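Local coordinates for protein glutathione s-transferase (Oryza sativa, PDB 1OYJ) that conjugates reduced glutathione to a wide range of hydrophobic electrophiles, as a tau-class glutathione transferase linked to herbicide detoxification, at residues Ala138-Leu141 with Arg142-Ala146. Sequence-based numbering, arbitrary orientation.
Sequences AEIL and RTLEA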
ATOM      1  N   ALA A 138     -11.499  11.358 -15.178  1.00 19.47           N
ATOM      2  CA  ALA A 138     -12.558  10.587 -15.837  1.00 19.46           C
ATOM      3  C   ALA A 138     -12.097   9.173 -16.196  1.00 18.93           C
ATOM      4  O   ALA A 138     -12.894   8.251 -16.094  1.00 20.85           O
ATOM      5  CB  ALA A 138     -13.023  11.237 -17.037  1.00 19.74           C
ATOM      6  N   GLU A 139     -10.864   9.034 -16.703  1.00 17.81           N
ATOM      7  CA  GLU A 139     -10.339   7.780 -17.116  1.00 18.53           C
ATOM      8  C   GLU A 139     -10.093   6.888 -15.898  1.00 16.05           C
ATOM      9  O   GLU A 139     -10.324   5.719 -15.998  1.00 18.32           O
ATOM     10  CB  GLU A 139      -9.042   7.981 -17.964  1.00 18.16           C
ATOM     11  CG  GLU A 139      -8.571   6.775 -18.630  1.00 24.00           C
ATOM     12  CD  GLU A 139      -9.559   6.216 -19.653  1.00 29.97           C
ATOM     13  OE1 GLU A 139     -10.494   6.947 -20.137  1.00 28.74           O
ATOM     14  OE2 GLU A 139      -9.347   4.991 -19.905  1.00 33.32           O
ATOM     15  N   ILE A 140      -9.610   7.438 -14.789  1.00 15.18           N
ATOM     16  CA  ILE A 140      -9.488   6.668 -13.522  1.00 17.43           C
ATOM     17  C   ILE A 140     -10.912   6.058 -13.120  1.00 17.41           C
ATOM     18  O   ILE A 140     -11.063   4.855 -12.808  1.00 18.03           O
ATOM     19  CB  ILE A 140      -8.995   7.597 -12.458  1.00 16.94           C
ATOM     20  CG1 ILE A 140      -7.505   7.717 -12.653  1.00 19.91           C
ATOM     21  CG2 ILE A 140      -9.231   7.016 -11.030  1.00 18.15           C
ATOM     22  CD1 ILE A 140      -6.888   8.668 -11.825  1.00 21.06           C
ATOM     23  N   LEU A 141     -11.923   6.878 -13.238  1.00 17.26           N
ATOM     24  CA  LEU A 141     -13.263   6.418 -12.904  1.00 18.89           C
ATOM     25  C   LEU A 141     -13.727   5.352 -13.914  1.00 19.68           C
ATOM     26  O   LEU A 141     -14.385   4.380 -13.539  1.00 18.72           O
ATOM     27  CB  LEU A 141     -14.231   7.581 -12.859  1.00 19.10           C
ATOM     28  CG  LEU A 141     -13.834   8.671 -11.805  1.00 17.96           C
ATOM     29  CD1 LEU A 141     -14.877   9.830 -11.884  1.00 18.67           C
ATOM     30  CD2 LEU A 141     -13.892   8.029 -10.467  1.00 17.99           C
ATOM     31  N   ARG A 142     -13.333   5.513 -15.165  1.00 17.26           N
ATOM     32  CA  ARG A 142     -13.694   4.493 -16.172  1.00 18.69           C
ATOM     33  C   ARG A 142     -12.967   3.192 -15.891  1.00 18.94           C
ATOM     34  O   ARG A 142     -13.518   2.095 -16.104  1.00 15.15           O
ATOM     35  CB  ARG A 142     -13.363   4.981 -17.604  1.00 18.73           C
ATOM     36  CG  ARG A 142     -14.366   5.896 -18.253  1.00 21.07           C
ATOM     37  CD  ARG A 142     -13.930   6.324 -19.676  1.00 22.17           C
ATOM     38  NE  ARG A 142     -14.519   7.575 -20.110  1.00 27.81           N
ATOM     39  CZ  ARG A 142     -13.833   8.710 -20.274  1.00 30.92           C
ATOM     40  NH1 ARG A 142     -12.519   8.787 -20.009  1.00 34.24           N
ATOM     41  NH2 ARG A 142     -14.474   9.782 -20.688  1.00 35.85           N
ATOM     42  N   THR A 143     -11.755   3.290 -15.379  1.00 17.16           N
ATOM     43  CA  THR A 143     -10.969   2.125 -15.007  1.00 18.41           C
ATOM     44  C   THR A 143     -11.602   1.373 -13.808  1.00 18.19           C
ATOM     45  O   THR A 143     -11.773   0.117 -13.878  1.00 17.83           O
ATOM     46  CB  THR A 143      -9.502   2.543 -14.625  1.00 19.80           C
ATOM     47  OG1 THR A 143      -8.889   3.107 -15.766  1.00 18.75           O
ATOM     48  CG2 THR A 143      -8.683   1.338 -14.206  1.00 19.63           C
ATOM     49  N   LEU A 144     -12.075   2.136 -12.821  1.00 17.02           N
ATOM     50  CA  LEU A 144     -12.797   1.563 -11.688  1.00 17.13           C
ATOM     51  C   LEU A 144     -14.078   0.892 -12.186  1.00 17.16           C
ATOM     52  O   LEU A 144     -14.474  -0.279 -11.797  1.00 17.83           O
ATOM     53  CB  LEU A 144     -13.041   2.561 -10.560  1.00 15.07           C
ATOM     54  CG  LEU A 144     -11.706   2.894  -9.880  1.00 17.41           C
ATOM     55  CD1 LEU A 144     -11.816   4.209  -9.154  1.00 19.49           C
ATOM     56  CD2 LEU A 144     -11.194   1.687  -8.974  1.00 19.52           C
ATOM     57  N   GLU A 145     -14.759   1.617 -13.061  1.00 19.12           N
ATOM     58  CA  GLU A 145     -15.991   1.077 -13.598  1.00 19.28           C
ATOM     59  C   GLU A 145     -15.779  -0.270 -14.265  1.00 20.91           C
ATOM     60  O   GLU A 145     -16.632  -1.232 -14.102  1.00 20.81           O
ATOM     61  CB  GLU A 145     -16.660   2.086 -14.585  1.00 20.16           C
ATOM     62  CG  GLU A 145     -18.121   1.867 -14.903  1.00 22.44           C
ATOM     63  CD  GLU A 145     -18.619   2.579 -16.222  1.00 24.90           C
ATOM     64  OE1 GLU A 145     -19.866   2.754 -16.380  1.00 21.06           O
ATOM     65  OE2 GLU A 145     -17.777   2.902 -17.131  1.00 21.51           O
ATOM     66  N   ALA A 146     -14.742  -0.318 -15.096  1.00 21.12           N
ATOM     67  CA  ALA A 146     -14.371  -1.538 -15.810  1.00 22.56           C
ATOM     68  C   ALA A 146     -14.150  -2.699 -14.855  1.00 22.39           C
ATOM     69  O   ALA A 146     -14.605  -3.807 -15.112  1.00 19.31           O
ATOM     70  CB  ALA A 146     -13.117  -1.306 -16.694  1.00 23.67           C
TER
HETATM   71  O   HOH W   1      -9.258   2.880 -18.422  1.00 54.67           O
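An i to i+3 salt bridge on helix 127-148 of the all-helical C-terminal domain joins Glu139 to Arg142, where Glu139 OE1 lies 2.7 Å from Arg142 NH1. The carboxylate oxygen is met nearly along its C-O axis, but it stands 21° out of the guanidinium plane, and the two flat groups are turned 40° against each other. The side chains cross at about a right angle: Glu139 sets CG anti to its own N (chi1 -169°) and then bends at chi2, which carries OE1 across to NH1 of Arg142, while the arginine's long extended chain reaches back toward the preceding turn. There the guanidinium lays one face over Ala138 CB, 3.9 Å from NH1; the small methyl lets the flat cation lie close to the helix. Were Arg142 an alanine, the carboxylate of Glu139 would probably lose its cationic mate, and the Ala138 methyl its guanidinium cover on one side. The other carboxylate oxygen, Glu139 OE2, accepts a 2.6 Å hydrogen bond from a water that also donates to Thr143 OG1, a hydroxyl held close to the backbone; glutamate's two oxygens thus divide between the cation three residues ahead and, through water, the threonine four ahead. Beneath these polar groups runs regular alpha-helical i to i+4 bonding, including Thr143 N to Glu139 O at 2.9 Å and Glu145 N to Leu141 O at 2.8 Å. Ile140, Leu141 and Leu144 are buried aliphatic residues: Ile140 CG2 meets Leu144 CD1 at 4.3 Å, and Ile140 also packs on Tyr110 of helix 97-124 and touches a bound glutathione. Leu141 packs on Val187 of helix 187-190 and Leu194 of helix 192-201. Glu145 is buried too, its OE1 accepting a hydrogen bond from the backbone N of Arg193.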